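Local coordinates for aldolase (Klebsiella pneumoniae, PDB 6VOQ), which is a zinc-binding, tetrameric member of the class II aldolase and adducin family, probably acting as an aldolase, at residues V12-S17 and G29-L34; V76-A81 and F156-H161; T101-L106 and N113-F118; V123-D128 and T177-E182; P130-Y135 and A147-R152. All coordinates share one frame; numbering follows the deposited sequence.

Overall arrangement
From the N terminus, contact 1 closes a short loop by laying helix 4-20 on strand 30-34, and is complete before any other begins. Contact 2 closes a long loop, joining helix 76-83 to the end of strand 155-158 beside the zinc ion. Contact 3, nested inside it, folds the chain after helix 98-104 back onto that helix. Contact 4 joins helix 121-125 to helix 170-190, starting within the same loop but ending beyond it, and so crosses contact 2. Contact 5, nested inside both, joins strand 131-132 to helix 140-149 of a beta-alpha-beta unit. Contacts 1, 2 and 5 reach one mixed sheet, while contacts 3 and 4 meet where Ile115 packs on Leu180.

Contact 1 of 5, residues V12-S17 and G29-L34; sequences VQIGAS and GNLSLL
The peptide group between Ile14 and Gly15 presents one of its flat faces to Leu31, whose CD1 methyl lies above its nitrogen end, 3.9 Å from Gly15 N. This is a helix-on-sheet contact of the AraD-like alpha/beta fold: helix 4-20 rests against strand 30-34 of the mixed sheet. The same methyl lies 4.0 Å from Gly15 CA, and at this glycine the leucine meets helix backbone directly. The two CA atoms, of Gly15 and Leu31, come to 7.8 Å of each other.

Beside the glycine, Ile14 adds a second, purely apolar touch, in which its CG2 branch stands 4.1 Å from Leu31 CD1 and the two side chains run across each other at a slant. CG2 is the branch set anti to the backbone N of Ile14, while CG1 falls beside that nitrogen. No hydrogen bond crosses the contact; the backbone bonds of the helix stay within it, as from Ala16 N to Val12 O at 3.0 Å.

All three touching residues are buried. Leu31 also packs on Met11 and Leu18 of the helix and on Val93 of strand 91-94, and Ile14 continues onto Leu170 and Thr174 of helix 170-190. Ser32, by contrast, bonds through OG to His79, on helix 76-83. The contact thus rests on one methyl, Leu31 CD1, carried by a side chain whose CG is anti to its own carbonyl carbon (chi1 -44°) and reaching both Gly15 N and Ile14 CG2.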
# COMPACT_ATOMS: atom_id res chain seq x y z
N VAL A 12 15.78 -1.55 16.12
CA VAL A 12 15.90 -2.27 14.85
C VAL A 12 14.55 -2.80 14.39
O VAL A 12 14.17 -2.64 13.22
CB VAL A 12 16.92 -3.42 15.00
CG1 VAL A 12 16.97 -4.27 13.72
CG2 VAL A 12 18.30 -2.86 15.34
N GLN A 13 13.79 -3.43 15.29
CA GLN A 13 12.51 -4.00 14.91
C GLN A 13 11.54 -2.92 14.47
O GLN A 13 10.88 -3.04 13.43
CB GLN A 13 11.91 -4.80 16.07
CG GLN A 13 12.70 -6.03 16.43
CD GLN A 13 12.08 -6.81 17.58
OE1 GLN A 13 11.09 -6.37 18.17
NE2 GLN A 13 12.66 -7.96 17.90
N ILE A 14 11.45 -1.84 15.24
CA ILE A 14 10.54 -0.77 14.89
C ILE A 14 10.92 -0.15 13.55
O ILE A 14 10.06 0.09 12.69
CB ILE A 14 10.48 0.25 16.04
CG1 ILE A 14 9.55 -0.32 17.12
CG2 ILE A 14 9.97 1.60 15.55
CD1 ILE A 14 9.29 0.56 18.29
N GLY A 15 12.22 0.04 13.31
CA GLY A 15 12.66 0.51 12.00
C GLY A 15 12.19 -0.38 10.87
O GLY A 15 11.63 0.10 9.88
N ALA A 16 12.39 -1.69 11.01
CA ALA A 16 11.98 -2.63 9.96
C ALA A 16 10.47 -2.59 9.74
O ALA A 16 10.01 -2.65 8.60
CB ALA A 16 12.43 -4.05 10.34
N SER A 17 9.69 -2.49 10.82
CA SER A 17 8.24 -2.44 10.72
C SER A 17 7.79 -1.18 9.99
O SER A 17 6.86 -1.22 9.18
CB SER A 17 7.61 -2.50 12.11
OG SER A 17 6.21 -2.66 12.05
N GLY A 29 14.37 9.27 7.46
CA GLY A 29 13.84 8.95 8.77
C GLY A 29 14.94 8.60 9.76
O GLY A 29 16.04 8.17 9.39
N ASN A 30 14.65 8.81 11.03
CA ASN A 30 15.56 8.42 12.09
C ASN A 30 14.78 8.22 13.38
O ASN A 30 13.69 8.78 13.56
CB ASN A 30 16.68 9.44 12.26
CG ASN A 30 16.19 10.86 12.14
OD1 ASN A 30 15.65 11.43 13.09
ND2 ASN A 30 16.37 11.45 10.96
N LEU A 31 15.34 7.41 14.27
CA LEU A 31 14.75 7.09 15.55
C LEU A 31 15.75 7.43 16.64
O LEU A 31 16.96 7.31 16.45
CB LEU A 31 14.34 5.60 15.64
CG LEU A 31 13.64 5.01 14.41
CD1 LEU A 31 13.47 3.50 14.50
CD2 LEU A 31 12.29 5.67 14.18
N SER A 32 15.24 7.88 17.79
CA SER A 32 16.08 8.03 18.97
C SER A 32 15.29 7.64 20.22
O SER A 32 14.05 7.70 20.24
CB SER A 32 16.62 9.46 19.11
OG SER A 32 15.60 10.38 19.46
N LEU A 33 16.02 7.25 21.26
CA LEU A 33 15.41 6.95 22.54
C LEU A 33 16.43 7.17 23.65
O LEU A 33 17.63 6.96 23.47
CB LEU A 33 14.85 5.51 22.59
CG LEU A 33 15.80 4.33 22.36
CD1 LEU A 33 16.52 3.92 23.63
CD2 LEU A 33 15.03 3.13 21.82
N LEU A 34 15.93 7.59 24.81
CA LEU A 34 16.78 7.81 25.97
C LEU A 34 17.21 6.48 26.59
O LEU A 34 16.37 5.62 26.86
CB LEU A 34 16.06 8.65 27.02
CG LEU A 34 16.28 10.16 26.90
CD1 LEU A 34 15.46 10.90 27.95
CD2 LEU A 34 17.76 10.48 27.03

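Contact 2 of 5, residues V76-A81 and F156-H161; sequences VTFHRA and FLLANH. With ZN (zinc ion), chain B.
His161 NE2 binds the zinc ion at 2.1 Å, and Glu75, His94 and His96 supply the other three protein ligands of the metal. The backbone of His161 is held as well: its N is bonded to Ser104 OG and its O to Thr101 OG1, both on helix 98-104, so this second shell probably helps to position the imidazole.

Across the contact, Phe78 extends its ring toward the strand end. The CD1 methyl of Leu158 lies over one face of that ring, 4.1 Å from Phe78 CZ, the two side chains coming from opposite directions. His161 CE1 approaches obliquely, 4.5 Å from Phe78 CE2. Phe78 reaches this place with CG between its backbone N and carbonyl carbon (chi1 64°), a tight setting on a helix. The contact is buried and apolar apart from the metal ligand, so apolar side chains, Phe78 and Leu158, lie close beside the zinc site.

Phe78 belongs to helix 76-83, which starts directly after the ligand Glu75. Its ring also packs on Ile142 and Leu146 of helix 140-149 and on Val164 of strand 162-167, while Leu158, at the end of strand 155-158, shares Val164 with it.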
# COMPACT_ATOMS: atom_id res chain seq x y z
N VAL A 76 19.68 14.06 14.35
CA VAL A 76 19.65 13.86 15.79
C VAL A 76 19.90 15.17 16.52
O VAL A 76 19.50 15.32 17.68
CB VAL A 76 20.68 12.77 16.18
CG1 VAL A 76 20.79 12.61 17.70
CG2 VAL A 76 20.30 11.44 15.53
N THR A 77 20.51 16.14 15.84
CA THR A 77 20.66 17.48 16.40
C THR A 77 19.33 18.03 16.91
O THR A 77 19.26 18.55 18.03
CB THR A 77 21.25 18.42 15.35
OG1 THR A 77 22.56 17.96 14.98
CG2 THR A 77 21.39 19.83 15.92
N PHE A 78 18.26 17.94 16.11
CA PHE A 78 17.01 18.48 16.60
C PHE A 78 16.20 17.47 17.41
O PHE A 78 15.24 17.87 18.08
CB PHE A 78 16.16 19.10 15.46
CG PHE A 78 15.68 18.13 14.40
CD1 PHE A 78 14.73 17.17 14.67
CD2 PHE A 78 16.12 18.27 13.10
CE1 PHE A 78 14.29 16.31 13.68
CE2 PHE A 78 15.67 17.42 12.09
CZ PHE A 78 14.76 16.44 12.38
N HIS A 79 16.55 16.19 17.36
CA HIS A 79 16.06 15.27 18.38
C HIS A 79 16.47 15.75 19.77
O HIS A 79 15.64 15.83 20.68
CB HIS A 79 16.63 13.87 18.15
CG HIS A 79 15.96 13.11 17.06
ND1 HIS A 79 15.40 11.87 17.26
CD2 HIS A 79 15.78 13.40 15.75
CE1 HIS A 79 14.90 11.43 16.12
NE2 HIS A 79 15.11 12.34 15.19
N ARG A 80 17.76 16.05 19.95
CA ARG A 80 18.28 16.46 21.25
C ARG A 80 17.58 17.70 21.77
O ARG A 80 17.28 17.79 22.96
CB ARG A 80 19.78 16.70 21.17
CG ARG A 80 20.57 15.47 20.78
CD ARG A 80 22.06 15.67 20.95
NE ARG A 80 22.66 16.36 19.81
CZ ARG A 80 23.13 17.60 19.86
NH1 ARG A 80 23.08 18.31 20.98
NH2 ARG A 80 23.67 18.14 18.77
N ALA A 81 17.32 18.67 20.89
CA ALA A 81 16.62 19.88 21.30
C ALA A 81 15.31 19.56 22.00
O ALA A 81 14.98 20.20 23.01
CB ALA A 81 16.37 20.79 20.09
N PHE A 156 5.47 17.61 16.32
CA PHE A 156 5.81 18.83 15.60
C PHE A 156 5.83 18.53 14.11
O PHE A 156 6.33 17.49 13.69
CB PHE A 156 7.18 19.39 16.02
CG PHE A 156 7.49 19.25 17.47
CD1 PHE A 156 7.06 20.21 18.37
CD2 PHE A 156 8.22 18.17 17.94
CE1 PHE A 156 7.34 20.09 19.72
CE2 PHE A 156 8.50 18.05 19.28
CZ PHE A 156 8.06 19.01 20.18
N LEU A 157 5.33 19.47 13.32
CA LEU A 157 5.37 19.33 11.87
C LEU A 157 6.38 20.33 11.33
O LEU A 157 6.16 21.54 11.44
CB LEU A 157 3.99 19.52 11.26
CG LEU A 157 3.80 19.16 9.78
CD1 LEU A 157 4.19 17.73 9.51
CD2 LEU A 157 2.37 19.39 9.37
N LEU A 158 7.48 19.81 10.79
CA LEU A 158 8.47 20.64 10.10
C LEU A 158 7.97 20.91 8.69
O LEU A 158 7.81 19.98 7.89
CB LEU A 158 9.82 19.94 10.05
CG LEU A 158 10.42 19.41 11.34
CD1 LEU A 158 11.80 18.86 11.04
CD2 LEU A 158 10.50 20.48 12.40
N ALA A 159 7.69 22.18 8.39
CA ALA A 159 7.14 22.53 7.09
C ALA A 159 8.07 22.07 5.98
O ALA A 159 9.29 22.08 6.13
CB ALA A 159 6.93 24.04 7.02
N ASN A 160 7.48 21.63 4.87
CA ASN A 160 8.23 21.14 3.70
C ASN A 160 9.23 20.06 4.09
O ASN A 160 10.36 20.02 3.60
CB ASN A 160 8.95 22.28 2.98
CG ASN A 160 8.02 23.37 2.54
OD1 ASN A 160 7.86 24.38 3.23
ND2 ASN A 160 7.40 23.17 1.39
N HIS A 161 8.82 19.17 4.98
CA HIS A 161 9.77 18.22 5.54
C HIS A 161 9.08 16.97 6.06
O HIS A 161 9.11 15.93 5.39
CB HIS A 161 10.57 18.90 6.65
CG HIS A 161 11.74 18.09 7.12
ND1 HIS A 161 12.78 18.65 7.83
CD2 HIS A 161 12.04 16.78 6.97
CE1 HIS A 161 13.67 17.71 8.11
NE2 HIS A 161 13.24 16.57 7.60
ZN ZN B . 14.03 14.59 7.83

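Contact 3 of 5, residues T101-L106 and N113-F118; sequences TALSCL and NCIRPF
Leu103 rests its CD2 methyl against Cys114 and Ile115 together, lying 4.1 Å from Cys114 SG and equally 4.1 Å from Ile115 CG1. The arrangement is a helix packed against the irregular chain that follows it: helix 98-104 of this class II aldolase fold is met by the linker leading to helix 121-125. Leu103 holds CG anti to its backbone N (chi1 -175°), which carries the isobutyl group away from the helix and onto the linker. Of the isoleucine, only the CG1 branch is within touching distance, and the cysteine turns its SG to the leucine.

Nothing polar is seen to bridge the two segments. Leu157 of strand 155-158 packs on both Leu103 and Cys114, and Ile115 continues onto Leu180 and Thr183 of helix 170-190, so the 113-118 segment lies between that strand and that helix through Cys114 and Ile115. Other residues of 101-106 face the assembly: Thr101 and Ala102 pack on Leu186, and Cys105 on Phe118, of a neighbouring subunit.

The helix segment itself is fastened by polar bonds near its last turn. Cys105 N reaches Ala102 O at 2.9 Å, and weak backbone bonds go to Thr101 O from the N atoms of Ser104 and Cys105. Thr101 O also receives Ser104 OG at 2.8 Å, with a C=O...donor angle of 127° and the hydroxyl tilted 16° from the carbonyl plane.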
# COMPACT_ATOMS: atom_id res chain seq x y z
N THR A 101 4.00 14.57 5.61
CA THR A 101 4.88 15.41 4.80
C THR A 101 4.07 16.26 3.83
O THR A 101 4.38 17.45 3.63
CB THR A 101 5.88 14.54 4.02
OG1 THR A 101 6.71 13.81 4.93
CG2 THR A 101 6.75 15.40 3.10
N ALA A 102 3.05 15.67 3.20
CA ALA A 102 2.17 16.43 2.32
C ALA A 102 1.54 17.59 3.06
O ALA A 102 1.63 18.74 2.62
CB ALA A 102 1.09 15.52 1.74
N LEU A 103 0.92 17.30 4.20
CA LEU A 103 0.37 18.35 5.05
C LEU A 103 1.41 19.42 5.35
O LEU A 103 1.06 20.60 5.45
CB LEU A 103 -0.16 17.73 6.34
CG LEU A 103 -0.88 18.66 7.30
CD1 LEU A 103 -2.20 19.12 6.71
CD2 LEU A 103 -1.11 17.93 8.58
N SER A 104 2.68 19.03 5.47
CA SER A 104 3.72 20.00 5.84
C SER A 104 4.09 20.93 4.70
O SER A 104 4.71 21.96 4.95
CB SER A 104 4.98 19.26 6.33
OG SER A 104 5.90 19.07 5.26
N CYS A 105 3.72 20.59 3.46
CA CYS A 105 4.00 21.44 2.30
C CYS A 105 2.85 22.36 1.94
O CYS A 105 2.95 23.09 0.95
CB CYS A 105 4.35 20.57 1.08
SG CYS A 105 5.66 19.38 1.36
N LEU A 106 1.77 22.37 2.71
CA LEU A 106 0.62 23.19 2.37
C LEU A 106 0.81 24.63 2.84
O LEU A 106 1.53 24.91 3.81
CB LEU A 106 -0.66 22.60 2.99
CG LEU A 106 -1.19 21.36 2.26
CD1 LEU A 106 -2.54 20.89 2.82
CD2 LEU A 106 -1.28 21.64 0.79
N ASN A 113 -1.62 24.65 15.54
CA ASN A 113 -2.47 23.46 15.61
C ASN A 113 -2.89 23.15 14.17
O ASN A 113 -3.93 23.62 13.71
CB ASN A 113 -3.66 23.69 16.52
CG ASN A 113 -4.59 22.50 16.57
OD1 ASN A 113 -4.19 21.36 16.29
ND2 ASN A 113 -5.85 22.76 16.92
N CYS A 114 -2.08 22.36 13.48
CA CYS A 114 -2.28 22.15 12.05
C CYS A 114 -3.27 21.04 11.74
O CYS A 114 -3.63 20.88 10.57
CB CYS A 114 -0.95 21.83 11.38
SG CYS A 114 -0.29 20.26 11.89
N ILE A 115 -3.69 20.27 12.72
CA ILE A 115 -4.65 19.19 12.50
C ILE A 115 -5.95 19.56 13.20
O ILE A 115 -6.04 19.55 14.43
CB ILE A 115 -4.11 17.84 12.98
CG1 ILE A 115 -2.73 17.60 12.37
CG2 ILE A 115 -5.05 16.74 12.55
CD1 ILE A 115 -2.22 16.22 12.55
N ARG A 116 -6.96 19.90 12.42
CA ARG A 116 -8.30 20.16 12.92
C ARG A 116 -9.01 18.83 13.19
O ARG A 116 -9.33 18.11 12.24
CB ARG A 116 -9.07 20.99 11.92
CG ARG A 116 -10.40 21.52 12.41
CD ARG A 116 -10.92 22.46 11.35
NE ARG A 116 -12.33 22.78 11.47
CZ ARG A 116 -13.06 23.24 10.46
NH1 ARG A 116 -12.50 23.40 9.26
NH2 ARG A 116 -14.34 23.53 10.65
N PRO A 117 -9.31 18.51 14.44
CA PRO A 117 -9.68 17.12 14.78
C PRO A 117 -11.08 16.74 14.33
O PRO A 117 -12.07 17.43 14.60
CB PRO A 117 -9.54 17.09 16.31
CG PRO A 117 -9.73 18.50 16.74
CD PRO A 117 -9.17 19.36 15.64
N PHE A 118 -11.16 15.60 13.62
CA PHE A 118 -12.40 14.91 13.30
C PHE A 118 -12.41 13.48 13.82
O PHE A 118 -13.34 12.74 13.52
CB PHE A 118 -12.64 14.88 11.78
CG PHE A 118 -11.42 14.49 10.99
CD1 PHE A 118 -11.08 13.15 10.84
CD2 PHE A 118 -10.62 15.46 10.42
CE1 PHE A 118 -9.94 12.79 10.12
CE2 PHE A 118 -9.49 15.11 9.69
CZ PHE A 118 -9.14 13.77 9.54

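Contact 4 of 5, residues V123-D128 and T177-E182; sequences VMRVGD and TEELEE
Apolar packing joins Val126 to Leu180: the CG1 methyl of the valine and CD1 of the leucine stand 4.2 Å apart. Val126 sets CG1 anti to its backbone N (chi1 -174°), which aims that methyl at the long helix 170-190. Both residues are buried, and this pair forms the inner half of the contact.

The outer half is charged but carries no bond between the charges. Arg125 passes at about a right angle over the aliphatic stem of Glu179, its NH1 coming to 3.7 Å of Glu179 CB and 4.2 Å of Glu179 CG. The chain of Glu179 bends at chi2, and its OE1 stays 4.8 Å from Arg125 NH1, with the guanidinium and carboxylate planes 70° apart. Opposite charges at this distance may still attract, but no salt bridge is made, and the arginine is poorly ordered, which makes its position uncertain.

In the backbone, Gly127 leaves the helical conformation with a positive phi of 95°, and the chain turns there away from helix 170-190. Val126 O, just before it, accepts a bond from Asn154 ND2.

The contact sets the end of helix 121-125 on the middle of helix 170-190. Leu180 reaches further, onto Val122 of the short helix and Val165 of strand 162-167, and so brings helix 170-190 against the sheet. Arg125 and Glu182 meet a neighbouring subunit instead, whose Ser27 packs against the arginine and whose His98 is bonded to the glutamate.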
# COMPACT_ATOMS: atom_id res chain seq x y z
N VAL A 123 -6.11 13.81 19.59
CA VAL A 123 -6.30 14.71 20.72
C VAL A 123 -5.94 14.02 22.02
O VAL A 123 -5.30 14.61 22.90
CB VAL A 123 -7.75 15.22 20.76
CG1 VAL A 123 -7.89 16.39 21.73
CG2 VAL A 123 -8.22 15.59 19.36
N MET A 124 -6.34 12.76 22.17
CA MET A 124 -6.12 12.06 23.43
C MET A 124 -4.64 11.80 23.65
O MET A 124 -4.13 12.01 24.75
CB MET A 124 -6.90 10.74 23.46
CG MET A 124 -8.40 10.92 23.35
SD MET A 124 -9.26 9.36 23.18
CE MET A 124 -8.85 8.60 24.75
N ARG A 125 -3.95 11.34 22.61
CA ARG A 125 -2.61 10.83 22.79
C ARG A 125 -1.52 11.82 22.42
O ARG A 125 -0.40 11.70 22.92
CB ARG A 125 -2.43 9.54 21.97
CG ARG A 125 -3.57 8.55 22.19
CD ARG A 125 -3.59 7.46 21.14
NE ARG A 125 -2.53 6.48 21.36
CZ ARG A 125 -1.45 6.37 20.59
NH1 ARG A 125 -1.30 7.18 19.55
NH2 ARG A 125 -0.53 5.46 20.86
N VAL A 126 -1.82 12.81 21.58
CA VAL A 126 -0.77 13.70 21.12
C VAL A 126 -1.07 15.13 21.54
O VAL A 126 -0.24 15.79 22.17
CB VAL A 126 -0.57 13.59 19.59
CG1 VAL A 126 0.62 14.40 19.16
CG2 VAL A 126 -0.38 12.13 19.19
N GLY A 127 -2.27 15.60 21.22
CA GLY A 127 -2.63 16.99 21.42
C GLY A 127 -2.40 17.80 20.16
O GLY A 127 -2.34 17.27 19.05
N ASP A 128 -2.26 19.11 20.34
CA ASP A 128 -2.04 20.00 19.21
C ASP A 128 -0.68 19.75 18.59
O ASP A 128 0.27 19.34 19.26
CB ASP A 128 -2.15 21.46 19.63
CG ASP A 128 -3.57 21.88 19.96
OD1 ASP A 128 -4.47 21.00 19.96
OD2 ASP A 128 -3.79 23.07 20.24
N THR A 177 3.06 8.33 16.07
CA THR A 177 3.36 8.68 14.70
C THR A 177 2.39 8.03 13.74
O THR A 177 1.91 8.67 12.79
CB THR A 177 4.80 8.27 14.34
OG1 THR A 177 5.70 8.86 15.27
CG2 THR A 177 5.14 8.73 12.94
N GLU A 178 2.09 6.75 13.96
CA GLU A 178 1.17 6.06 13.07
C GLU A 178 -0.23 6.65 13.17
O GLU A 178 -0.93 6.78 12.17
CB GLU A 178 1.15 4.57 13.38
CG GLU A 178 2.36 3.85 12.87
CD GLU A 178 2.50 2.48 13.46
OE1 GLU A 178 2.37 2.36 14.68
OE2 GLU A 178 2.74 1.53 12.70
N GLU A 179 -0.64 7.03 14.39
CA GLU A 179 -1.93 7.69 14.55
C GLU A 179 -1.95 9.04 13.84
O GLU A 179 -2.93 9.38 13.17
CB GLU A 179 -2.26 7.84 16.03
CG GLU A 179 -3.67 8.31 16.30
CD GLU A 179 -4.71 7.29 15.86
OE1 GLU A 179 -4.51 6.08 16.09
OE2 GLU A 179 -5.73 7.71 15.25
N LEU A 180 -0.87 9.81 13.96
CA LEU A 180 -0.80 11.10 13.29
C LEU A 180 -0.83 10.93 11.78
O LEU A 180 -1.55 11.66 11.08
CB LEU A 180 0.46 11.84 13.70
CG LEU A 180 0.36 12.69 14.94
CD1 LEU A 180 1.77 13.03 15.39
CD2 LEU A 180 -0.48 13.93 14.66
N GLU A 181 -0.05 9.99 11.25
CA GLU A 181 0.00 9.81 9.80
C GLU A 181 -1.36 9.39 9.26
O GLU A 181 -1.81 9.91 8.24
CB GLU A 181 1.08 8.79 9.44
CG GLU A 181 1.04 8.31 8.00
CD GLU A 181 1.48 9.35 6.98
OE1 GLU A 181 1.99 10.44 7.36
OE2 GLU A 181 1.33 9.08 5.78
N GLU A 182 -2.03 8.49 9.97
CA GLU A 182 -3.37 8.07 9.60
C GLU A 182 -4.35 9.24 9.62
O GLU A 182 -5.24 9.33 8.77
CB GLU A 182 -3.83 6.96 10.55
CG GLU A 182 -5.22 6.49 10.32
CD GLU A 182 -5.38 5.83 8.96
OE1 GLU A 182 -6.52 5.85 8.45
OE2 GLU A 182 -4.38 5.31 8.41

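Contact 5 of 5, residues P130-Y135 and A147-R152; sequences PVVPYY and AGLAPR
Leu149 sets both its methyls against Pro130, and CD1 also against Val132 of strand 131-132, and here the packing is close: CD1 lies 3.7 Å from Val132 CG2 and 4.0 Å from Pro130 CG, while CD2 stands 4.0 Å from Pro130 CB. The proline ring and the leucine slide past each other in opposite directions, whereas Val132 uses the branch set anti to its carbonyl carbon. Pro130 and Val132 are buried, and Phe156 of strand 155-158 also packs on both Pro130 and Leu149.

The other side, at Gly148 and Arg152, is exposed to solvent and touches nothing of the strand. Arg152 folds back so that its NH2 bonds to Gly148 O at 2.9 Å, with an N-H...O angle of 143°; the donor stands above the carbonyl plane, 40° out of it. A backbone bond from Arg152 N to Leu149 O, 3.0 Å, adds to this local fastening.

Helix 140-149 is the connection of a beta-alpha-beta crossover between the parallel neighbours 131-132 and 155-158. No hydrogen bond crosses between the two segments; the backbone bonds of Val132 go instead to Leu157 and Ala159. The contact is thus wholly apolar and runs through Leu149, with Val132 also meeting Ala145 and Leu146 of the same helix.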
# COMPACT_ATOMS: atom_id res chain seq x y z
N PRO A 130 2.10 21.82 16.45
CA PRO A 130 2.60 23.07 15.86
C PRO A 130 3.39 22.82 14.58
O PRO A 130 3.78 21.70 14.25
CB PRO A 130 3.50 23.64 16.96
CG PRO A 130 4.00 22.44 17.67
CD PRO A 130 2.88 21.43 17.64
N VAL A 131 3.63 23.91 13.86
CA VAL A 131 4.32 23.86 12.59
C VAL A 131 5.59 24.69 12.70
O VAL A 131 5.55 25.84 13.15
CB VAL A 131 3.44 24.37 11.44
CG1 VAL A 131 4.21 24.34 10.13
CG2 VAL A 131 2.17 23.52 11.34
N VAL A 132 6.71 24.09 12.33
CA VAL A 132 7.99 24.79 12.29
C VAL A 132 8.17 25.27 10.86
O VAL A 132 7.95 24.50 9.92
CB VAL A 132 9.15 23.89 12.73
CG1 VAL A 132 10.47 24.59 12.49
CG2 VAL A 132 8.98 23.48 14.20
N PRO A 133 8.54 26.54 10.65
CA PRO A 133 8.80 27.01 9.29
C PRO A 133 9.86 26.17 8.60
O PRO A 133 10.66 25.48 9.23
CB PRO A 133 9.26 28.46 9.49
CG PRO A 133 8.66 28.86 10.79
CD PRO A 133 8.65 27.62 11.64
N TYR A 134 9.84 26.21 7.27
CA TYR A 134 10.86 25.52 6.50
C TYR A 134 12.18 26.25 6.62
O TYR A 134 12.24 27.48 6.52
CB TYR A 134 10.49 25.41 5.02
CG TYR A 134 11.68 24.95 4.23
CD1 TYR A 134 12.08 23.62 4.26
CD2 TYR A 134 12.47 25.86 3.52
CE1 TYR A 134 13.20 23.19 3.57
CE2 TYR A 134 13.60 25.44 2.84
CZ TYR A 134 13.96 24.09 2.86
OH TYR A 134 15.07 23.65 2.19
N TYR A 135 13.24 25.47 6.82
CA TYR A 135 14.61 25.96 6.80
C TYR A 135 15.48 24.92 6.11
O TYR A 135 15.20 23.72 6.19
CB TYR A 135 15.17 26.22 8.21
CG TYR A 135 14.42 27.25 9.01
CD1 TYR A 135 14.46 28.60 8.67
CD2 TYR A 135 13.68 26.88 10.14
CE1 TYR A 135 13.79 29.55 9.41
CE2 TYR A 135 13.00 27.83 10.89
CZ TYR A 135 13.06 29.16 10.52
OH TYR A 135 12.39 30.11 11.26
N ALA A 147 13.21 23.27 20.35
CA ALA A 147 13.46 23.47 21.77
C ALA A 147 12.40 24.36 22.40
O ALA A 147 11.97 24.12 23.53
CB ALA A 147 14.86 24.05 21.98
N GLY A 148 11.97 25.41 21.69
CA GLY A 148 10.96 26.30 22.24
C GLY A 148 9.58 25.70 22.29
O GLY A 148 8.77 26.06 23.16
N LEU A 149 9.26 24.78 21.37
CA LEU A 149 7.96 24.14 21.33
C LEU A 149 7.88 22.92 22.23
O LEU A 149 6.80 22.59 22.73
CB LEU A 149 7.62 23.74 19.89
CG LEU A 149 7.42 24.89 18.90
CD1 LEU A 149 7.46 24.37 17.48
CD2 LEU A 149 6.12 25.67 19.17
N ALA A 150 9.01 22.25 22.45
CA ALA A 150 9.01 20.97 23.16
C ALA A 150 8.33 20.99 24.53
O ALA A 150 7.75 19.95 24.90
CB ALA A 150 10.45 20.46 23.29
N PRO A 151 8.36 22.06 25.33
CA PRO A 151 7.70 21.97 26.65
C PRO A 151 6.20 21.93 26.57
O PRO A 151 5.56 21.58 27.57
CB PRO A 151 8.18 23.24 27.37
CG PRO A 151 9.40 23.64 26.66
CD PRO A 151 9.17 23.28 25.23
N ARG A 152 5.60 22.26 25.43
CA ARG A 152 4.16 22.34 25.33
C ARG A 152 3.55 21.38 24.32
O ARG A 152 2.33 21.18 24.33
CB ARG A 152 3.73 23.78 25.00
CG ARG A 152 3.96 24.75 26.17
CD ARG A 152 3.93 26.21 25.72
NE ARG A 152 5.08 26.54 24.89
CZ ARG A 152 5.00 27.02 23.65
NH1 ARG A 152 3.81 27.25 23.10
NH2 ARG A 152 6.10 27.29 22.97